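Local coordinates for S-adenosylmethionine dependent methyltransferase (Mesorhizobium loti, PDB 3BKW), which probably acts as an S-adenosylmethionine-dependent methyltransferase, transferring a methyl group from that cofactor to a substrate not yet identified, at residues 45-50 / 108-113; 66-71 / 90-95; 104-109 / 133-138; 137-142 / 238-243. All coordinates share one frame; numbering follows the deposited sequence.

Contact 1 of 4, residues 45-50 / 108-113; sequences LRIVDL and FDLAYS. With EDO (1,2-ethanediol), chain F.
In the class I methyltransferase sheet, order 3-2-1-4-5-7-6, strands 46-50 and 108-114 are the parallel inner pair 1 and 4, and Arg46 and Asp109 fasten their N-terminal ends. The guanidinium grips side-on: Arg46 NE meets Asp109 OD2 at 3.2 Å and Arg46 NH2 meets Asp109 OD1 at 3.1 Å, both from above the carboxylate, whose plane is turned 52° from the guanidinium. Asp109 OD2 also takes Arg46 N, on its anti lone pair, at 2.9 Å; OD1 takes ethanediol O1, and NH2 a further partner, Ser135 OG. Arg46 O receives the N-H groups of Asp109 and Leu110. Parallel bonds continue through Val48, Tyr112 and Leu50, ending with Ser113 OG on Leu50 O (2.7 Å). Val48 CB sits over the Phe108 ring, 3.8 Å from its centroid, a CH-pi contact. Helix 56-63 covers the face of Ile47 and Asp49, its Phe57 stacking on Tyr112, while strands 68-73 and 138-145 flank the pair.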
loop_
_atom_site.group_PDB
_atom_site.type_symbol
_atom_site.label_atom_id
_atom_site.label_comp_id
_atom_site.label_asym_id
_atom_site.label_seq_id
_atom_site.Cartn_x
_atom_site.Cartn_y
_atom_site.Cartn_z
ATOM N N LEU A 45 -22.837 -14.878 -9.039
ATOM C CA LEU A 45 -21.426 -15.257 -9.085
ATOM C C LEU A 45 -21.138 -16.599 -8.446
ATOM O O LEU A 45 -21.861 -17.058 -7.566
ATOM C CB LEU A 45 -20.525 -14.208 -8.398
ATOM C CG LEU A 45 -20.521 -12.768 -8.915
ATOM C CD1 LEU A 45 -19.345 -12.023 -8.251
ATOM C CD2 LEU A 45 -20.427 -12.700 -10.444
ATOM N N ARG A 46 -20.048 -17.197 -8.917
ATOM C CA ARG A 46 -19.465 -18.402 -8.355
ATOM C C ARG A 46 -18.383 -17.851 -7.426
ATOM O O ARG A 46 -17.513 -17.091 -7.873
ATOM C CB ARG A 46 -18.854 -19.256 -9.433
ATOM C CG ARG A 46 -19.875 -19.710 -10.493
ATOM C CD ARG A 46 -19.151 -20.295 -11.672
ATOM N NE ARG A 46 -18.362 -19.258 -12.338
ATOM C CZ ARG A 46 -17.371 -19.481 -13.200
ATOM N NH1 ARG A 46 -17.025 -20.707 -13.587
ATOM N NH2 ARG A 46 -16.724 -18.444 -13.701
ATOM N N ILE A 47 -18.454 -18.220 -6.146
ATOM C CA ILE A 47 -17.588 -17.654 -5.113
ATOM C C ILE A 47 -16.891 -18.719 -4.290
ATOM O O ILE A 47 -17.495 -19.747 -3.963
ATOM C CB ILE A 47 -18.431 -16.771 -4.150
ATOM C CG1 ILE A 47 -19.232 -15.711 -4.921
ATOM C CG2 ILE A 47 -17.532 -16.102 -3.075
ATOM C CD1 ILE A 47 -20.159 -14.834 -4.064
ATOM N N VAL A 48 -15.615 -18.475 -3.958
ATOM C CA VAL A 48 -14.884 -19.329 -3.031
ATOM C C VAL A 48 -14.496 -18.475 -1.817
ATOM O O VAL A 48 -13.999 -17.361 -1.989
ATOM C CB VAL A 48 -13.675 -20.064 -3.666
ATOM C CG1 VAL A 48 -12.647 -19.096 -4.269
ATOM C CG2 VAL A 48 -13.022 -21.003 -2.643
ATOM N N ASP A 49 -14.728 -19.014 -0.612
ATOM C CA ASP A 49 -14.407 -18.371 0.646
ATOM C C ASP A 49 -13.262 -19.138 1.264
ATOM O O ASP A 49 -13.438 -20.283 1.666
ATOM C CB ASP A 49 -15.640 -18.375 1.563
ATOM C CG ASP A 49 -15.410 -17.663 2.873
ATOM O OD1 ASP A 49 -14.266 -17.291 3.171
ATOM O OD2 ASP A 49 -16.391 -17.435 3.594
ATOM N N LEU A 50 -12.079 -18.516 1.306
ATOM C CA LEU A 50 -10.872 -19.152 1.822
ATOM C C LEU A 50 -10.731 -18.865 3.309
ATOM O O LEU A 50 -10.425 -17.731 3.699
ATOM C CB LEU A 50 -9.632 -18.672 1.046
ATOM C CG LEU A 50 -9.629 -18.784 -0.476
ATOM C CD1 LEU A 50 -8.415 -18.107 -1.098
ATOM C CD2 LEU A 50 -9.702 -20.223 -0.898
ATOM N N PHE A 108 -14.315 -19.794 -10.638
ATOM C CA PHE A 108 -14.890 -18.781 -9.747
ATOM C C PHE A 108 -14.804 -17.391 -10.320
ATOM O O PHE A 108 -13.899 -17.078 -11.072
ATOM C CB PHE A 108 -14.214 -18.842 -8.369
ATOM C CG PHE A 108 -14.365 -20.161 -7.716
ATOM C CD1 PHE A 108 -15.532 -20.468 -7.029
ATOM C CD2 PHE A 108 -13.376 -21.136 -7.844
ATOM C CE1 PHE A 108 -15.700 -21.716 -6.450
ATOM C CE2 PHE A 108 -13.535 -22.375 -7.256
ATOM C CZ PHE A 108 -14.707 -22.669 -6.560
ATOM N N ASP A 109 -15.778 -16.566 -9.972
ATOM C CA ASP A 109 -15.810 -15.159 -10.358
ATOM C C ASP A 109 -15.241 -14.286 -9.244
ATOM O O ASP A 109 -14.815 -13.161 -9.503
ATOM C CB ASP A 109 -17.249 -14.735 -10.631
ATOM C CG ASP A 109 -17.887 -15.566 -11.693
ATOM O OD1 ASP A 109 -17.385 -15.509 -12.834
ATOM O OD2 ASP A 109 -18.861 -16.286 -11.384
ATOM N N LEU A 110 -15.297 -14.781 -7.997
ATOM C CA LEU A 110 -14.826 -14.051 -6.831
ATOM C C LEU A 110 -14.197 -14.995 -5.833
ATOM O O LEU A 110 -14.766 -16.034 -5.542
ATOM C CB LEU A 110 -16.018 -13.348 -6.139
ATOM C CG LEU A 110 -15.812 -12.651 -4.781
ATOM C CD1 LEU A 110 -14.768 -11.538 -4.894
ATOM C CD2 LEU A 110 -17.131 -12.155 -4.215
ATOM N N ALA A 111 -13.025 -14.619 -5.331
ATOM C CA ALA A 111 -12.388 -15.284 -4.212
ATOM C C ALA A 111 -12.400 -14.283 -3.050
ATOM O O ALA A 111 -12.043 -13.113 -3.218
ATOM C CB ALA A 111 -10.975 -15.735 -4.547
ATOM N N TYR A 112 -12.886 -14.729 -1.902
ATOM C CA TYR A 112 -12.965 -13.933 -0.678
ATOM C C TYR A 112 -12.211 -14.608 0.443
ATOM O O TYR A 112 -12.224 -15.818 0.540
ATOM C CB TYR A 112 -14.419 -13.786 -0.272
ATOM C CG TYR A 112 -14.680 -13.093 1.057
ATOM C CD1 TYR A 112 -14.802 -11.694 1.123
ATOM C CD2 TYR A 112 -14.785 -13.820 2.257
ATOM C CE1 TYR A 112 -15.060 -11.047 2.353
ATOM C CE2 TYR A 112 -15.041 -13.180 3.489
ATOM C CZ TYR A 112 -15.182 -11.801 3.525
ATOM O OH TYR A 112 -15.452 -11.207 4.759
ATOM N N SER A 113 -11.577 -13.817 1.304
ATOM C CA SER A 113 -10.930 -14.354 2.492
ATOM C C SER A 113 -10.845 -13.333 3.611
ATOM O O SER A 113 -10.280 -12.265 3.427
ATOM C CB SER A 113 -9.536 -14.847 2.156
ATOM O OG SER A 113 -8.950 -15.478 3.290
HETATM C C1 EDO F . -15.478 -12.838 -13.607
HETATM O O1 EDO F . -16.070 -13.898 -14.343
HETATM C C2 EDO F . -16.343 -11.592 -13.750
HETATM O O2 EDO F . -17.540 -11.711 -12.948
#

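Contact 2 of 4, residues 66-71 / 90-95; sequences ASYVLG and GITYER
This is a parallel strand pairing at the border of the main sheet: residues 68-71 run beside 91-95, the outermost strand on that side within the chain, and Val69, Leu70 and Gly71 stand opposite Ile91, Thr92 and Tyr93. Four backbone bonds carry it, from Val69 N to Gly90 O, Thr92 N to Val69 O, Gly71 N to Thr92 O (2.8 Å) and Glu94 N to Gly71 O (3.0 Å). Gly90 O has a second donor in a water, 3.0 Å away, which also donates to Ala66 O and so bridges the two segments just ahead of their strands. The contact closes a beta-alpha-beta crossover, strand 68-73, helix 76-84, strand 91-95, a repeating element of Rossmann-like folds. On the Leu70 and Thr92 face, CG of Tyr68 is anti to its backbone N (chi1 172°), and the ring crosses Thr92 obliquely with OG1 of Thr92 at its edge, 3.5 Å from Tyr68 CE1. Leu70 CD1 reaches Thr92 CG2 and, at 3.9 Å, Glu94 CG. On the other face Tyr93 leans beside Gly71, its CD1 4.0 Å from Gly71 CA, where no side chain intervenes. Beyond that, Tyr93 packs on Cys58 and Arg59 of helix 56-63 and on Leu79 and Ala82 of helix 76-84.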
loop_
_atom_site.group_PDB
_atom_site.type_symbol
_atom_site.label_atom_id
_atom_site.label_comp_id
_atom_site.label_asym_id
_atom_site.label_seq_id
_atom_site.Cartn_x
_atom_site.Cartn_y
_atom_site.Cartn_z
ATOM N N ALA A 66 -25.688 -15.165 -4.817
ATOM C CA ALA A 66 -24.574 -15.927 -5.390
ATOM C C ALA A 66 -25.078 -17.251 -5.967
ATOM O O ALA A 66 -25.872 -17.942 -5.315
ATOM C CB ALA A 66 -23.484 -16.192 -4.332
ATOM N N SER A 67 -24.661 -17.581 -7.193
ATOM C CA SER A 67 -25.088 -18.834 -7.840
ATOM C C SER A 67 -24.511 -20.055 -7.147
ATOM O O SER A 67 -25.181 -21.079 -7.043
ATOM C CB SER A 67 -24.754 -18.872 -9.345
ATOM O OG SER A 67 -23.360 -18.868 -9.585
ATOM N N TYR A 68 -23.274 -19.937 -6.669
ATOM C CA TYR A 68 -22.579 -21.034 -6.022
ATOM C C TYR A 68 -21.506 -20.497 -5.082
ATOM O O TYR A 68 -20.788 -19.575 -5.447
ATOM C CB TYR A 68 -21.940 -21.929 -7.086
ATOM C CG TYR A 68 -21.017 -23.003 -6.540
ATOM C CD1 TYR A 68 -21.513 -23.996 -5.693
ATOM C CD2 TYR A 68 -19.651 -23.033 -6.872
ATOM C CE1 TYR A 68 -20.672 -25.000 -5.173
ATOM C CE2 TYR A 68 -18.795 -24.044 -6.358
ATOM C CZ TYR A 68 -19.324 -25.015 -5.511
ATOM O OH TYR A 68 -18.526 -26.013 -4.996
ATOM N N VAL A 69 -21.432 -21.073 -3.880
ATOM C CA VAL A 69 -20.425 -20.702 -2.876
ATOM C C VAL A 69 -19.716 -21.965 -2.381
ATOM O O VAL A 69 -20.373 -22.923 -1.982
ATOM C CB VAL A 69 -21.024 -19.940 -1.661
ATOM C CG1 VAL A 69 -19.894 -19.485 -0.722
ATOM C CG2 VAL A 69 -21.813 -18.722 -2.132
ATOM N N LEU A 70 -18.381 -21.967 -2.457
ATOM C CA LEU A 70 -17.532 -23.038 -1.922
ATOM C C LEU A 70 -16.821 -22.426 -0.714
ATOM O O LEU A 70 -16.033 -21.484 -0.873
ATOM C CB LEU A 70 -16.514 -23.520 -2.948
ATOM C CG LEU A 70 -15.475 -24.550 -2.451
ATOM C CD1 LEU A 70 -16.140 -25.848 -1.927
ATOM C CD2 LEU A 70 -14.479 -24.852 -3.558
ATOM N N GLY A 71 -17.123 -22.938 0.471
ATOM C CA GLY A 71 -16.495 -22.496 1.714
ATOM C C GLY A 71 -15.440 -23.504 2.111
ATOM O O GLY A 71 -15.745 -24.686 2.250
ATOM N N GLY A 90 -26.772 -24.533 -2.869
ATOM C CA GLY A 90 -25.986 -23.379 -3.285
ATOM C C GLY A 90 -24.685 -23.134 -2.556
ATOM O O GLY A 90 -23.865 -22.369 -3.072
ATOM N N ILE A 91 -24.501 -23.743 -1.369
ATOM C CA ILE A 91 -23.268 -23.624 -0.594
ATOM C C ILE A 91 -22.697 -25.013 -0.312
ATOM O O ILE A 91 -23.381 -25.855 0.271
ATOM C CB ILE A 91 -23.457 -22.908 0.769
ATOM C CG1 ILE A 91 -24.172 -21.565 0.597
ATOM C CG2 ILE A 91 -22.078 -22.725 1.436
ATOM C CD1 ILE A 91 -24.352 -20.801 1.908
ATOM N N THR A 92 -21.453 -25.233 -0.737
ATOM C CA THR A 92 -20.704 -26.465 -0.484
ATOM C C THR A 92 -19.572 -26.120 0.466
ATOM O O THR A 92 -18.894 -25.111 0.260
ATOM C CB THR A 92 -20.116 -27.039 -1.777
ATOM O OG1 THR A 92 -21.188 -27.419 -2.646
ATOM C CG2 THR A 92 -19.212 -28.266 -1.506
ATOM N N TYR A 93 -19.383 -26.945 1.505
ATOM C CA TYR A 93 -18.275 -26.779 2.458
ATOM C C TYR A 93 -17.340 -27.957 2.302
ATOM O O TYR A 93 -17.795 -29.092 2.229
ATOM C CB TYR A 93 -18.770 -26.696 3.891
ATOM C CG TYR A 93 -19.531 -25.428 4.180
ATOM C CD1 TYR A 93 -18.856 -24.225 4.421
ATOM C CD2 TYR A 93 -20.923 -25.413 4.190
ATOM C CE1 TYR A 93 -19.566 -23.038 4.685
ATOM C CE2 TYR A 93 -21.636 -24.234 4.445
ATOM C CZ TYR A 93 -20.948 -23.053 4.698
ATOM O OH TYR A 93 -21.648 -21.890 4.965
ATOM N N GLU A 94 -16.042 -27.678 2.202
ATOM C CA GLU A 94 -15.031 -28.737 2.076
ATOM C C GLU A 94 -13.839 -28.410 2.933
ATOM O O GLU A 94 -13.465 -27.243 3.069
ATOM C CB GLU A 94 -14.569 -28.901 0.631
ATOM C CG GLU A 94 -15.640 -29.379 -0.342
ATOM C CD GLU A 94 -15.107 -29.611 -1.758
ATOM O OE1 GLU A 94 -13.936 -29.285 -2.035
ATOM O OE2 GLU A 94 -15.874 -30.113 -2.611
ATOM N N ARG A 95 -13.227 -29.445 3.502
ATOM C CA ARG A 95 -12.045 -29.271 4.336
ATOM C C ARG A 95 -10.857 -29.003 3.403
ATOM O O ARG A 95 -10.735 -29.643 2.354
ATOM C CB ARG A 95 -11.804 -30.497 5.220
ATOM C CG ARG A 95 -10.794 -30.247 6.321
ATOM C CD ARG A 95 -10.455 -31.514 7.073
ATOM N NE ARG A 95 -9.241 -31.359 7.874
ATOM C CZ ARG A 95 -7.986 -31.360 7.398
ATOM N NH1 ARG A 95 -7.723 -31.465 6.084
ATOM N NH2 ARG A 95 -6.965 -31.226 8.252
HETATM O O HOH W 1 -25.203 -19.723 -3.393
#

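Contact 3 of 4, residues 104-109 / 133-138; sequences PQDSFD and ALSPGG. With EDO (1,2-ethanediol), chain F.
CG of Asp106 stands anti to its backbone N (chi1 -171°) and OG of Ser135 anti to its carbonyl carbon (chi1 -66°), which brings carboxylate and hydroxyl together. Ser135 OG donates to Asp106 OD1 over a short 2.5 Å, meeting it on the anti side, 35° out of the carboxylate plane. The same OG is hydrogen-bonded to NH2 of Arg46, so it relays between the arginine and the aspartate. Ala133 O is gripped twice, by Ser107 N at 2.9 Å and by Phe108 N at 3.0 Å, both donors tilted out of the carbonyl plane. These two successive N-H groups hold the last residue of helix 123-133 against the turn that leads into strand 108-114. Phe108 O then receives Ser135 N at 2.9 Å, a brief parallel pairing of Phe108 with Leu134, and Leu134 CD2 lies 3.5 Å from Phe108 O. Within 104-109, Ser107 OG folds back to Gln105 O from above that carbonyl plane. A type II turn from Ser135 to Gly138, closed by Gly138 N to Ser135 O, carries the chain round the corner beside the ethanediol. A water donates to Leu134 O at 2.7 Å. The contact thus joins the C-terminal end of helix 123-133 to the start of strand 108-114, just before the chain enters the adjacent strand 138-145.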
loop_
_atom_site.group_PDB
_atom_site.type_symbol
_atom_site.label_atom_id
_atom_site.label_comp_id
_atom_site.label_asym_id
_atom_site.label_seq_id
_atom_site.Cartn_x
_atom_site.Cartn_y
_atom_site.Cartn_z
ATOM N N PRO A 104 -9.954 -25.777 -8.762
ATOM C CA PRO A 104 -10.164 -26.024 -10.173
ATOM C C PRO A 104 -10.029 -24.729 -10.972
ATOM O O PRO A 104 -10.426 -23.660 -10.502
ATOM C CB PRO A 104 -11.598 -26.567 -10.230
ATOM C CG PRO A 104 -12.244 -26.030 -9.053
ATOM C CD PRO A 104 -11.204 -25.984 -7.999
ATOM N N GLN A 105 -9.454 -24.841 -12.160
ATOM C CA GLN A 105 -9.170 -23.696 -13.020
ATOM C C GLN A 105 -10.448 -23.067 -13.570
ATOM O O GLN A 105 -11.416 -23.789 -13.821
ATOM C CB GLN A 105 -8.304 -24.161 -14.198
ATOM C CG GLN A 105 -7.747 -23.061 -15.082
ATOM C CD GLN A 105 -6.977 -23.597 -16.294
ATOM O OE1 GLN A 105 -6.756 -24.803 -16.435
ATOM N NE2 GLN A 105 -6.569 -22.686 -17.173
ATOM N N ASP A 106 -10.451 -21.731 -13.699
ATOM C CA ASP A 106 -11.533 -20.986 -14.364
ATOM C C ASP A 106 -12.929 -21.341 -13.802
ATOM O O ASP A 106 -13.901 -21.495 -14.553
ATOM C CB ASP A 106 -11.405 -21.314 -15.877
ATOM C CG ASP A 106 -12.288 -20.471 -16.775
ATOM O OD1 ASP A 106 -12.619 -19.336 -16.429
ATOM O OD2 ASP A 106 -12.645 -20.965 -17.868
ATOM N N SER A 107 -13.001 -21.490 -12.479
ATOM C CA SER A 107 -14.216 -21.951 -11.778
ATOM C C SER A 107 -14.918 -20.965 -10.856
ATOM O O SER A 107 -16.018 -21.278 -10.340
ATOM C CB SER A 107 -13.864 -23.215 -11.002
ATOM O OG SER A 107 -13.588 -24.255 -11.921
ATOM N N PHE A 108 -14.315 -19.794 -10.638
ATOM C CA PHE A 108 -14.890 -18.781 -9.747
ATOM C C PHE A 108 -14.804 -17.391 -10.320
ATOM O O PHE A 108 -13.899 -17.078 -11.072
ATOM C CB PHE A 108 -14.214 -18.842 -8.369
ATOM C CG PHE A 108 -14.365 -20.161 -7.716
ATOM C CD1 PHE A 108 -15.532 -20.468 -7.029
ATOM C CD2 PHE A 108 -13.376 -21.136 -7.844
ATOM C CE1 PHE A 108 -15.700 -21.716 -6.450
ATOM C CE2 PHE A 108 -13.535 -22.375 -7.256
ATOM C CZ PHE A 108 -14.707 -22.669 -6.560
ATOM N N ASP A 109 -15.778 -16.566 -9.972
ATOM C CA ASP A 109 -15.810 -15.159 -10.358
ATOM C C ASP A 109 -15.241 -14.286 -9.244
ATOM O O ASP A 109 -14.815 -13.161 -9.503
ATOM C CB ASP A 109 -17.249 -14.735 -10.631
ATOM C CG ASP A 109 -17.887 -15.566 -11.693
ATOM O OD1 ASP A 109 -17.385 -15.509 -12.834
ATOM O OD2 ASP A 109 -18.861 -16.286 -11.384
ATOM N N ALA A 133 -7.745 -20.098 -10.619
ATOM C CA ALA A 133 -9.112 -20.487 -10.276
ATOM C C ALA A 133 -10.141 -19.454 -10.717
ATOM O O ALA A 133 -11.305 -19.806 -10.920
ATOM C CB ALA A 133 -9.240 -20.723 -8.753
ATOM N N LEU A 134 -9.720 -18.195 -10.851
ATOM C CA LEU A 134 -10.623 -17.108 -11.246
ATOM C C LEU A 134 -10.766 -17.020 -12.756
ATOM O O LEU A 134 -9.784 -17.183 -13.503
ATOM C CB LEU A 134 -10.130 -15.760 -10.702
ATOM C CG LEU A 134 -10.281 -15.526 -9.198
ATOM C CD1 LEU A 134 -9.484 -14.307 -8.724
ATOM C CD2 LEU A 134 -11.748 -15.394 -8.838
ATOM N N SER A 135 -11.994 -16.786 -13.209
ATOM C CA SER A 135 -12.244 -16.560 -14.638
ATOM C C SER A 135 -11.785 -15.145 -14.979
ATOM O O SER A 135 -11.711 -14.298 -14.082
ATOM C CB SER A 135 -13.714 -16.759 -14.970
ATOM O OG SER A 135 -14.044 -18.113 -14.769
ATOM N N PRO A 136 -11.453 -14.873 -16.266
ATOM C CA PRO A 136 -10.998 -13.536 -16.662
ATOM C C PRO A 136 -11.944 -12.439 -16.160
ATOM O O PRO A 136 -13.160 -12.611 -16.238
ATOM C CB PRO A 136 -10.980 -13.630 -18.190
ATOM C CG PRO A 136 -10.690 -15.047 -18.442
ATOM C CD PRO A 136 -11.478 -15.784 -17.427
ATOM N N GLY A 137 -11.378 -11.379 -15.578
ATOM C CA GLY A 137 -12.142 -10.286 -14.972
ATOM C C GLY A 137 -12.620 -10.559 -13.547
ATOM O O GLY A 137 -13.297 -9.714 -12.949
ATOM N N GLY A 138 -12.276 -11.724 -12.990
ATOM C CA GLY A 138 -12.682 -12.079 -11.637
ATOM C C GLY A 138 -11.880 -11.325 -10.603
ATOM O O GLY A 138 -10.830 -10.766 -10.926
HETATM C C1 EDO F . -15.478 -12.838 -13.607
HETATM O O1 EDO F . -16.070 -13.898 -14.343
HETATM C C2 EDO F . -16.343 -11.592 -13.750
HETATM O O2 EDO F . -17.540 -11.711 -12.948
HETATM O O HOH W 2 -9.378 -18.575 -15.768
#

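Contact 4 of 4, residues 137-142 / 238-243; sequences GGHFVF and LVSARR
Gly138 O is met by two groups of the last residues: Arg243 N, a nearly straight hydrogen bond of 2.9 Å, and Arg242 CA, a CA-H...O contact of 3.4 Å. Next to it the C-terminal carboxylate takes part, Gly137 N donating to Arg243 OXT at 2.9 Å with a bent angle of 133°. Strands 138-142 and 238-242 run antiparallel, and Phe140 with Ala241 and Phe142 with Val239 form hydrogen-bonded pairs, each with two reciprocal N-H to O bonds. The Phe142 ring takes Val239 CB over one face, 4.2 Å from the centroid, and its CD2 lies over the Phe140 ring. On the opposite face of the sheet, which carries His139, Val141, Ser240 and Arg242, the His139 ring lies alongside Arg242, His139 NE2 being 3.7 Å from Arg242 CG, with ring and guanidinium planes 77° apart. His139 NE2 and Arg242 NH1 both bind OE1 of Glu209 on the next strand, 207-213. Strand 236-242, inserted antiparallel between 138-145 and 207-213, is a hallmark of class I methyltransferases. The bond to the Glu209 carboxylate is consistent with a proton on His139 NE2, and the same carboxylate would offset the charge of Arg242 nearby.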
loop_
_atom_site.group_PDB
_atom_site.type_symbol
_atom_site.label_atom_id
_atom_site.label_comp_id
_atom_site.label_asym_id
_atom_site.label_seq_id
_atom_site.Cartn_x
_atom_site.Cartn_y
_atom_site.Cartn_z
ATOM N N GLY A 137 -11.378 -11.379 -15.578
ATOM C CA GLY A 137 -12.142 -10.286 -14.972
ATOM C C GLY A 137 -12.620 -10.559 -13.547
ATOM O O GLY A 137 -13.297 -9.714 -12.949
ATOM N N GLY A 138 -12.276 -11.724 -12.990
ATOM C CA GLY A 138 -12.682 -12.079 -11.637
ATOM C C GLY A 138 -11.880 -11.325 -10.603
ATOM O O GLY A 138 -10.830 -10.766 -10.926
ATOM N N HIS A 139 -12.373 -11.320 -9.355
ATOM C CA HIS A 139 -11.745 -10.583 -8.252
ATOM C C HIS A 139 -11.355 -11.454 -7.070
ATOM O O HIS A 139 -11.894 -12.518 -6.882
ATOM C CB HIS A 139 -12.648 -9.468 -7.735
ATOM C CG HIS A 139 -12.864 -8.364 -8.721
ATOM N ND1 HIS A 139 -13.887 -8.381 -9.637
ATOM C CD2 HIS A 139 -12.179 -7.216 -8.938
ATOM C CE1 HIS A 139 -13.831 -7.288 -10.379
ATOM N NE2 HIS A 139 -12.801 -6.565 -9.976
ATOM N N PHE A 140 -10.367 -10.966 -6.326
ATOM C CA PHE A 140 -9.887 -11.552 -5.082
ATOM C C PHE A 140 -9.922 -10.409 -4.074
ATOM O O PHE A 140 -9.225 -9.417 -4.270
ATOM C CB PHE A 140 -8.493 -12.128 -5.279
ATOM C CG PHE A 140 -7.896 -12.800 -4.061
ATOM C CD1 PHE A 140 -8.669 -13.366 -3.031
ATOM C CD2 PHE A 140 -6.512 -12.977 -4.012
ATOM C CE1 PHE A 140 -8.075 -14.021 -1.945
ATOM C CE2 PHE A 140 -5.936 -13.641 -2.946
ATOM C CZ PHE A 140 -6.705 -14.160 -1.920
ATOM N N VAL A 141 -10.755 -10.544 -3.048
ATOM C CA VAL A 141 -10.946 -9.516 -2.038
ATOM C C VAL A 141 -10.667 -10.160 -0.692
ATOM O O VAL A 141 -11.278 -11.175 -0.331
ATOM C CB VAL A 141 -12.371 -8.956 -2.101
ATOM C CG1 VAL A 141 -12.601 -7.905 -1.003
ATOM C CG2 VAL A 141 -12.649 -8.351 -3.470
ATOM N N PHE A 142 -9.707 -9.610 0.049
ATOM C CA PHE A 142 -9.330 -10.196 1.308
ATOM C C PHE A 142 -8.845 -9.212 2.355
ATOM O O PHE A 142 -8.373 -8.114 2.025
ATOM C CB PHE A 142 -8.267 -11.286 1.061
ATOM C CG PHE A 142 -6.927 -10.773 0.547
ATOM C CD1 PHE A 142 -5.901 -10.479 1.448
ATOM C CD2 PHE A 142 -6.678 -10.595 -0.828
ATOM C CE1 PHE A 142 -4.638 -10.030 1.005
ATOM C CE2 PHE A 142 -5.404 -10.140 -1.288
ATOM C CZ PHE A 142 -4.393 -9.852 -0.352
ATOM N N LEU A 238 -6.983 -4.237 3.911
ATOM C CA LEU A 238 -8.040 -4.733 3.027
ATOM C C LEU A 238 -7.558 -4.534 1.591
ATOM O O LEU A 238 -7.143 -3.421 1.219
ATOM C CB LEU A 238 -9.342 -3.990 3.273
ATOM C CG LEU A 238 -9.769 -3.795 4.728
ATOM C CD1 LEU A 238 -11.126 -3.040 4.764
ATOM C CD2 LEU A 238 -9.877 -5.061 5.532
ATOM N N VAL A 239 -7.596 -5.586 0.778
ATOM C CA VAL A 239 -7.157 -5.485 -0.620
ATOM C C VAL A 239 -8.146 -6.151 -1.583
ATOM O O VAL A 239 -8.692 -7.215 -1.267
ATOM C CB VAL A 239 -5.771 -6.181 -0.850
ATOM C CG1 VAL A 239 -5.301 -6.016 -2.304
ATOM C CG2 VAL A 239 -4.696 -5.667 0.102
ATOM N N SER A 240 -8.391 -5.483 -2.715
ATOM C CA SER A 240 -9.170 -6.003 -3.847
ATOM C C SER A 240 -8.236 -6.033 -5.052
ATOM O O SER A 240 -7.581 -5.028 -5.334
ATOM C CB SER A 240 -10.347 -5.094 -4.173
ATOM O OG SER A 240 -11.013 -5.542 -5.349
ATOM N N ALA A 241 -8.181 -7.162 -5.744
ATOM C CA ALA A 241 -7.346 -7.340 -6.930
ATOM C C ALA A 241 -8.191 -8.003 -7.999
ATOM O O ALA A 241 -9.122 -8.756 -7.681
ATOM C CB ALA A 241 -6.144 -8.174 -6.612
ATOM N N ARG A 242 -7.890 -7.685 -9.251
ATOM C CA ARG A 242 -8.613 -8.217 -10.391
ATOM C C ARG A 242 -7.679 -9.013 -11.276
ATOM O O ARG A 242 -6.514 -8.667 -11.414
ATOM C CB ARG A 242 -9.188 -7.061 -11.192
ATOM C CG ARG A 242 -10.122 -7.468 -12.313
ATOM C CD ARG A 242 -10.592 -6.279 -13.145
ATOM N NE ARG A 242 -9.451 -5.540 -13.708
ATOM C CZ ARG A 242 -8.922 -4.401 -13.236
ATOM N NH1 ARG A 242 -9.426 -3.777 -12.169
ATOM N NH2 ARG A 242 -7.865 -3.870 -13.852
ATOM N N ARG A 243 -8.176 -10.087 -11.873
ATOM C CA ARG A 243 -7.364 -10.828 -12.838
ATOM C C ARG A 243 -7.909 -10.609 -14.249
ATOM O O ARG A 243 -7.224 -10.942 -15.214
ATOM C CB ARG A 243 -7.261 -12.292 -12.419
ATOM C CG ARG A 243 -8.490 -13.116 -12.628
ATOM C CD ARG A 243 -8.469 -13.770 -13.991
ATOM N NE ARG A 243 -7.709 -14.997 -14.043
ATOM C CZ ARG A 243 -7.123 -15.526 -15.125
ATOM N NH1 ARG A 243 -7.084 -14.900 -16.303
ATOM N NH2 ARG A 243 -6.500 -16.692 -15.010
ATOM O OXT ARG A 243 -9.018 -10.129 -14.492
#

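From the N terminus, strand 46-50 opens contact 1, whose loop closes only at 108-113. Contact 2 (66-71 with 90-95) is nested within that loop and joins the border strand to 68-73. Contact 3 starts on the stretch where contact 1 ends, sharing Phe108 and Asp109, and closes at 133-138 after helix 123-133; Ser135 reaches back to Arg46 of contact 1. Contact 4 begins on the Gly137 and Gly138 that end contact 3 and closes the longest loop, at the C terminus. Contacts 1, 2 and 4 are three pairings in one sheet, linked by backbone bonds of Ile47 and Asp49 to 68-73 and of Ala111 to His139 and Val141; contact 3 joins helix 123-133 to strand 108-114.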